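Side-chain contacts in ribulose bisphosphate carboxylase (Pyrococcus horikoshii, PDB 2D69), which probably catalyses the magnesium-dependent addition of carbon dioxide and water to ribulose 1,5-bisphosphate, giving two molecules of 3-phosphoglycerate in an archaeal AMP degradation pathway: residues A[198-201]-A[202-206]; A[280-283]-A[284-288]. All coordinates share one frame; numbering follows the deposited sequence.

Contact 1 of 2, residues A[198-201]-A[202-206]; sequences RFEE and RVRKL. With SO4 (sulfate ion), chain I.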
ATOM      1  N   ARG A 198      18.219  -9.408 -23.060  1.00 13.05           N
ATOM      2  CA  ARG A 198      17.320  -8.696 -22.181  1.00 14.17           C
ATOM      3  C   ARG A 198      18.037  -8.257 -20.925  1.00 14.20           C
ATOM      4  O   ARG A 198      18.712  -9.073 -20.293  1.00 12.80           O
ATOM      5  CB  ARG A 198      16.110  -9.568 -21.779  1.00 15.19           C
ATOM      6  CG  ARG A 198      14.920  -9.441 -22.678  1.00 19.73           C
ATOM      7  CD  ARG A 198      13.622 -10.177 -22.209  1.00 20.56           C
ATOM      8  NE  ARG A 198      12.903  -9.570 -21.080  1.00 20.45           N
ATOM      9  CZ  ARG A 198      12.900 -10.047 -19.830  1.00 22.17           C
ATOM     10  NH1 ARG A 198      13.568 -11.144 -19.535  1.00 20.07           N
ATOM     11  NH2 ARG A 198      12.192  -9.451 -18.886  1.00 22.68           N
ATOM     12  N   PHE A 199      17.805  -7.001 -20.538  1.00 13.91           N
ATOM     13  CA  PHE A 199      18.491  -6.399 -19.428  1.00 14.46           C
ATOM     14  C   PHE A 199      18.447  -7.288 -18.194  1.00 13.95           C
ATOM     15  O   PHE A 199      19.502  -7.615 -17.594  1.00 12.36           O
ATOM     16  CB  PHE A 199      17.936  -4.986 -19.083  1.00 14.57           C
ATOM     17  CG  PHE A 199      18.784  -4.292 -18.071  1.00 13.78           C
ATOM     18  CD1 PHE A 199      18.602  -4.524 -16.678  1.00 15.67           C
ATOM     19  CD2 PHE A 199      19.871  -3.532 -18.489  1.00 11.11           C
ATOM     20  CE1 PHE A 199      19.467  -3.953 -15.732  1.00 13.09           C
ATOM     21  CE2 PHE A 199      20.698  -2.927 -17.544  1.00 13.86           C
ATOM     22  CZ  PHE A 199      20.536  -3.178 -16.159  1.00 10.66           C
ATOM     23  N   GLU A 200      17.263  -7.747 -17.814  1.00 15.37           N
ATOM     24  CA  GLU A 200      17.212  -8.553 -16.558  1.00 17.02           C
ATOM     25  C   GLU A 200      17.903  -9.896 -16.616  1.00 15.71           C
ATOM     26  O   GLU A 200      18.417 -10.473 -15.565  1.00 14.35           O
ATOM     27  CB  GLU A 200      15.768  -8.707 -16.039  1.00 19.24           C
ATOM     28  CG  GLU A 200      15.798  -9.166 -14.544  1.00 24.95           C
ATOM     29  CD  GLU A 200      14.477  -9.007 -13.799  1.00 31.44           C
ATOM     30  OE1 GLU A 200      14.489  -9.161 -12.548  1.00 34.73           O
ATOM     31  OE2 GLU A 200      13.441  -8.740 -14.462  1.00 36.19           O
ATOM     32  N   GLU A 201      17.906 -10.468 -17.812  1.00 13.99           N
ATOM     33  CA  GLU A 201      18.646 -11.720 -18.054  1.00 14.60           C
ATOM     34  C   GLU A 201      20.147 -11.452 -18.005  1.00 14.00           C
ATOM     35  O   GLU A 201      20.892 -12.203 -17.421  1.00 12.58           O
ATOM     36  CB  GLU A 201      18.227 -12.343 -19.380  1.00 15.11           C
ATOM     37  CG  GLU A 201      16.772 -12.816 -19.398  1.00 17.07           C
ATOM     38  CD  GLU A 201      16.308 -13.353 -20.763  1.00 17.31           C
ATOM     39  OE1 GLU A 201      15.048 -13.400 -20.937  1.00 15.38           O
ATOM     40  OE2 GLU A 201      17.181 -13.733 -21.630  1.00 14.65           O
ATOM     41  N   ARG A 202      20.580 -10.334 -18.573  1.00 13.30           N
ATOM     42  CA  ARG A 202      21.982  -9.944 -18.492  1.00 13.93           C
ATOM     43  C   ARG A 202      22.423  -9.705 -17.035  1.00 15.19           C
ATOM     44  O   ARG A 202      23.453 -10.262 -16.612  1.00 14.43           O
ATOM     45  CB  ARG A 202      22.240  -8.694 -19.309  1.00 13.56           C
ATOM     46  CG  ARG A 202      23.713  -8.427 -19.510  1.00 12.51           C
ATOM     47  CD  ARG A 202      23.953  -7.483 -20.643  1.00 12.20           C
ATOM     48  NE  ARG A 202      23.775  -6.070 -20.314  1.00 10.14           N
ATOM     49  CZ  ARG A 202      22.807  -5.311 -20.819  1.00 12.06           C
ATOM     50  NH1 ARG A 202      21.850  -5.846 -21.569  1.00 11.45           N
ATOM     51  NH2 ARG A 202      22.827  -4.019 -20.584  1.00 12.73           N
ATOM     52  N   VAL A 203      21.637  -8.967 -16.235  1.00 15.53           N
ATOM     53  CA  VAL A 203      22.030  -8.798 -14.821  1.00 16.76           C
ATOM     54  C   VAL A 203      22.134 -10.088 -14.064  1.00 16.25           C
ATOM     55  O   VAL A 203      23.094 -10.318 -13.323  1.00 16.05           O
ATOM     56  CB  VAL A 203      21.202  -7.758 -13.965  1.00 19.00           C
ATOM     57  CG1 VAL A 203      20.625  -6.657 -14.783  1.00 18.03           C
ATOM     58  CG2 VAL A 203      20.150  -8.391 -13.139  1.00 23.70           C
ATOM     59  N   ARG A 204      21.149 -10.954 -14.187  1.00 16.50           N
ATOM     60  CA  ARG A 204      21.245 -12.251 -13.489  1.00 16.73           C
ATOM     61  C   ARG A 204      22.503 -12.980 -13.851  1.00 16.14           C
ATOM     62  O   ARG A 204      23.219 -13.520 -12.965  1.00 16.46           O
ATOM     63  CB  ARG A 204      20.050 -13.111 -13.804  1.00 16.57           C
ATOM     64  CG  ARG A 204      18.758 -12.558 -13.220  1.00 21.04           C
ATOM     65  CD  ARG A 204      17.571 -13.377 -13.670  1.00 22.75           C
ATOM     66  NE  ARG A 204      16.292 -12.784 -13.414  1.00 24.62           N
ATOM     67  CZ  ARG A 204      15.268 -12.795 -14.276  1.00 28.59           C
ATOM     68  NH1 ARG A 204      15.373 -13.297 -15.529  1.00 26.87           N
ATOM     69  NH2 ARG A 204      14.134 -12.238 -13.889  1.00 30.76           N
ATOM     70  N   LYS A 205      22.817 -13.040 -15.141  1.00 13.39           N
ATOM     71  CA  LYS A 205      23.992 -13.835 -15.530  1.00 14.29           C
ATOM     72  C   LYS A 205      25.315 -13.185 -15.183  1.00 13.75           C
ATOM     73  O   LYS A 205      26.187 -13.821 -14.627  1.00 14.19           O
ATOM     74  CB  LYS A 205      23.945 -14.183 -17.023  1.00 14.79           C
ATOM     75  CG  LYS A 205      25.083 -15.033 -17.584  1.00 16.33           C
ATOM     76  CD  LYS A 205      25.122 -16.428 -16.978  1.00 17.14           C
ATOM     77  CE  LYS A 205      26.249 -17.233 -17.602  1.00 20.12           C
ATOM     78  NZ  LYS A 205      26.282 -18.671 -17.081  1.00 21.02           N
ATOM     79  N   LEU A 206      25.479 -11.915 -15.510  1.00 14.00           N
ATOM     80  CA  LEU A 206      26.810 -11.305 -15.465  1.00 14.26           C
ATOM     81  C   LEU A 206      27.341 -11.107 -14.060  1.00 13.41           C
ATOM     82  O   LEU A 206      28.550 -11.166 -13.837  1.00 13.28           O
ATOM     83  CB  LEU A 206      26.823  -9.985 -16.216  1.00 13.87           C
ATOM     84  CG  LEU A 206      27.159 -10.056 -17.699  1.00 16.55           C
ATOM     85  CD1 LEU A 206      28.613 -10.313 -17.867  1.00 15.92           C
ATOM     86  CD2 LEU A 206      26.299 -11.143 -18.405  1.00 20.15           C
TER
HETATM   87  S   SO4 I1005      29.180 -18.440 -14.116  1.00131.79           S
HETATM   88  O1  SO4 I1005      29.474 -19.790 -13.648  1.00132.46           O
HETATM   89  O2  SO4 I1005      30.378 -17.878 -14.740  1.00131.75           O
HETATM   90  O3  SO4 I1005      28.066 -18.486 -15.060  1.00131.55           O
HETATM   91  O4  SO4 I1005      28.802 -17.625 -12.969  1.00132.73           O

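Contact 2 of 2, residues A[280-283]-A[284-288]; sequences AMHA and AFTRN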
ATOM      1  N   ALA A 280      27.673  10.521 -24.518  1.00 21.73           N
ATOM      2  CA  ALA A 280      27.245  10.478 -25.932  1.00 21.64           C
ATOM      3  C   ALA A 280      26.237  11.598 -26.246  1.00 21.56           C
ATOM      4  O   ALA A 280      25.321  11.843 -25.460  1.00 22.91           O
ATOM      5  CB  ALA A 280      26.640   9.129 -26.272  1.00 22.22           C
ATOM      6  N   MET A 281      26.418  12.240 -27.405  1.00 20.61           N
ATOM      7  CA  MET A 281      25.635  13.378 -27.926  1.00 20.82           C
ATOM      8  C   MET A 281      26.172  14.761 -27.527  1.00 19.63           C
ATOM      9  O   MET A 281      25.755  15.762 -28.097  1.00 18.87           O
ATOM     10  CB  MET A 281      24.130  13.273 -27.579  1.00 21.24           C
ATOM     11  CG  MET A 281      23.227  14.261 -28.310  1.00 22.95           C
ATOM     12  SD  MET A 281      21.406  14.028 -27.930  1.00 30.33           S
ATOM     13  CE  MET A 281      21.226  15.206 -26.917  1.00 29.07           C
ATOM     14  N   HIS A 282      27.060  14.821 -26.545  1.00 19.45           N
ATOM     15  CA  HIS A 282      27.618  16.112 -26.071  1.00 19.58           C
ATOM     16  C   HIS A 282      28.176  16.974 -27.190  1.00 19.61           C
ATOM     17  O   HIS A 282      27.924  18.190 -27.241  1.00 19.97           O
ATOM     18  CB  HIS A 282      28.713  15.883 -24.994  1.00 19.47           C
ATOM     19  CG  HIS A 282      30.007  15.407 -25.555  1.00 20.72           C
ATOM     20  ND1 HIS A 282      31.020  16.266 -25.922  1.00 22.81           N
ATOM     21  CD2 HIS A 282      30.435  14.157 -25.870  1.00 23.14           C
ATOM     22  CE1 HIS A 282      32.026  15.566 -26.418  1.00 25.92           C
ATOM     23  NE2 HIS A 282      31.698  14.284 -26.393  1.00 25.33           N
ATOM     24  N   ALA A 283      28.887  16.339 -28.125  1.00 19.60           N
ATOM     25  CA  ALA A 283      29.621  17.072 -29.146  1.00 19.25           C
ATOM     26  C   ALA A 283      28.718  17.775 -30.120  1.00 19.62           C
ATOM     27  O   ALA A 283      29.196  18.627 -30.905  1.00 19.55           O
ATOM     28  CB  ALA A 283      30.641  16.145 -29.874  1.00 19.66           C
ATOM     29  N   ALA A 284      27.410  17.476 -30.086  1.00 19.53           N
ATOM     30  CA  ALA A 284      26.442  18.286 -30.875  1.00 18.96           C
ATOM     31  C   ALA A 284      26.389  19.748 -30.437  1.00 19.57           C
ATOM     32  O   ALA A 284      26.076  20.686 -31.253  1.00 18.89           O
ATOM     33  CB  ALA A 284      25.025  17.660 -30.780  1.00 19.29           C
ATOM     34  N   PHE A 285      26.652  19.964 -29.151  1.00 19.71           N
ATOM     35  CA  PHE A 285      26.759  21.309 -28.610  1.00 20.32           C
ATOM     36  C   PHE A 285      28.081  21.705 -27.908  1.00 19.97           C
ATOM     37  O   PHE A 285      28.235  22.883 -27.585  1.00 19.64           O
ATOM     38  CB  PHE A 285      25.540  21.626 -27.698  1.00 21.58           C
ATOM     39  CG  PHE A 285      25.325  20.668 -26.553  1.00 23.27           C
ATOM     40  CD1 PHE A 285      26.032  20.805 -25.368  1.00 26.31           C
ATOM     41  CD2 PHE A 285      24.384  19.645 -26.660  1.00 24.80           C
ATOM     42  CE1 PHE A 285      25.815  19.909 -24.299  1.00 29.72           C
ATOM     43  CE2 PHE A 285      24.178  18.755 -25.640  1.00 25.92           C
ATOM     44  CZ  PHE A 285      24.875  18.892 -24.431  1.00 28.13           C
ATOM     45  N   THR A 286      28.997  20.766 -27.626  1.00 19.17           N
ATOM     46  CA  THR A 286      30.265  21.111 -26.937  1.00 19.59           C
ATOM     47  C   THR A 286      31.482  21.297 -27.830  1.00 20.07           C
ATOM     48  O   THR A 286      32.552  21.683 -27.324  1.00 19.80           O
ATOM     49  CB  THR A 286      30.722  20.063 -25.893  1.00 18.91           C
ATOM     50  OG1 THR A 286      31.028  18.812 -26.535  1.00 18.91           O
ATOM     51  CG2 THR A 286      29.672  19.789 -24.873  1.00 19.61           C
ATOM     52  N   ARG A 287      31.338  20.973 -29.117  1.00 20.67           N
ATOM     53  CA  ARG A 287      32.482  20.892 -30.040  1.00 21.82           C
ATOM     54  C   ARG A 287      32.791  22.238 -30.719  1.00 21.69           C
ATOM     55  O   ARG A 287      33.970  22.603 -30.917  1.00 21.62           O
ATOM     56  CB  ARG A 287      32.200  19.783 -31.068  1.00 21.41           C
ATOM     57  CG  ARG A 287      33.318  19.517 -32.037  1.00 25.55           C
ATOM     58  CD  ARG A 287      33.164  18.196 -32.796  1.00 24.80           C
ATOM     59  NE  ARG A 287      34.305  17.966 -33.663  1.00 25.61           N
ATOM     60  CZ  ARG A 287      34.465  16.903 -34.447  1.00 23.75           C
ATOM     61  NH1 ARG A 287      33.551  15.928 -34.486  1.00 20.65           N
ATOM     62  NH2 ARG A 287      35.560  16.816 -35.193  1.00 24.20           N
ATOM     63  N   ASN A 288      31.760  22.987 -31.081  1.00 21.48           N
ATOM     64  CA  ASN A 288      31.972  24.253 -31.772  1.00 21.55           C
ATOM     65  C   ASN A 288      32.572  25.242 -30.774  1.00 21.85           C
ATOM     66  O   ASN A 288      31.956  25.521 -29.750  1.00 22.22           O
ATOM     67  CB  ASN A 288      30.651  24.759 -32.364  1.00 21.67           C
ATOM     68  CG  ASN A 288      30.778  26.093 -33.071  1.00 22.77           C
ATOM     69  OD1 ASN A 288      31.731  26.825 -32.880  1.00 23.97           O
ATOM     70  ND2 ASN A 288      29.794  26.415 -33.885  1.00 25.07           N
TER
HETATM   71  O   HOH W   1      29.001  21.853 -30.960  1.00 31.52           O

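Contact 1 of 2, residues A[198-201]-A[202-206]
E200 and R204 pair one turn apart on the first turns of helix 199-217, an i to i+4 contact in the beta-alpha-beta unit from strand 184-186 to strand 222-224 of the catalytic barrel. The helix opens at its N-cap residue R198, whose O accepts a hydrogen bond from R202 N (2.8 Å). E200 stretches out with CG anti to the backbone N (chi1 -163°), and its CG lies over one face of the R204 guanidinium. Carboxylate and guanidinium planes, 28° apart, are stacked, so the long salt bridge from E200 OE1 to R204 NH2 (3.4 Å) is made across the groups rather than end-on. A second pair, R198 NH1 to E201 OE1 (3.0 Å), reaches the anti side of the carboxylate, tilted out of its plane. Both pairs continue into the second subunit, where E269 meets R198 and R204 and R341 meets E201. A leucine in place of R204 would probably leave E200 without this cationic mate and E269 of the second subunit with R198 but one arginine fewer. Elsewhere, R202 turns to D187, T192 and Y223, while K205 NZ donates to O3 of a sulfate, probably from the crystallisation liquor (2.7 Å). Such linked charges are consistent with a helix start tied electrostatically to the second subunit.

Contact 2 of 2, residues A[280-283]-A[284-288]
H282 and T286 meet through their side chains across a single short turn, joined by a polar bond. H282 ND1 and T286 OG1 lie 2.6 Å apart, a short hydrogen bond in which either may be the donor, with the hydroxyl at the edge of the imidazole, near its plane. Both groups arrive by the same torsional choice: H282 CG (chi1 75°) and T286 OG1 (chi1 64°) each sit between the backbone N and the carbonyl carbon, which brings ND1 and OG1 together.

The backbone bonds gather on H282 O. It accepts from F285 N at 2.9 Å and from T286 N at 2.8 Å, the two donors coming from opposite faces of the carbonyl plane. Ahead of them, A284 N bonds to M281 O at 3.1 Å.

Packing and water contacts complete the turn. The F285 ring places one face over H282 O, which stands 3.6 Å above the ring plane and over its centre, while A283 CB covers part of one face of the H282 imidazole. R287 CB packs against A283 O (3.2 Å), and its guanidinium leads away to F110 O and M112 O of the third subunit. One water receives N288 N (3.0 Å) and donates to A283 O.

Bonds to both F285 N and T286 N give H282 O a mixed three- and four-residue spacing, as in a brief, irregular helical turn. This one, helix 283-286, follows barrel strand 274-278, whose end carries the predicted proton acceptor H278 and, just beyond it, the predicted substrate-binding R279.

Contact 1 precedes contact 2 along the chain, and both belong to the catalytic alpha/beta barrel. Their centres are 31 Å apart and their nearest atoms about 15 Å, so they do not touch. Residues 198-206 begin a long helix that links two neighbouring strands of the parallel barrel sheet, whereas 280-288 form a loop and short helix after strand 274-278, much nearer the centre of the chain. Each also faces a different partner: the second subunit at contact 1, the third at contact 2. Together they illustrate how one barrel can use local turns, both in an outlying helix and beside its predicted active-site residues, to build separate interfaces of an octamer.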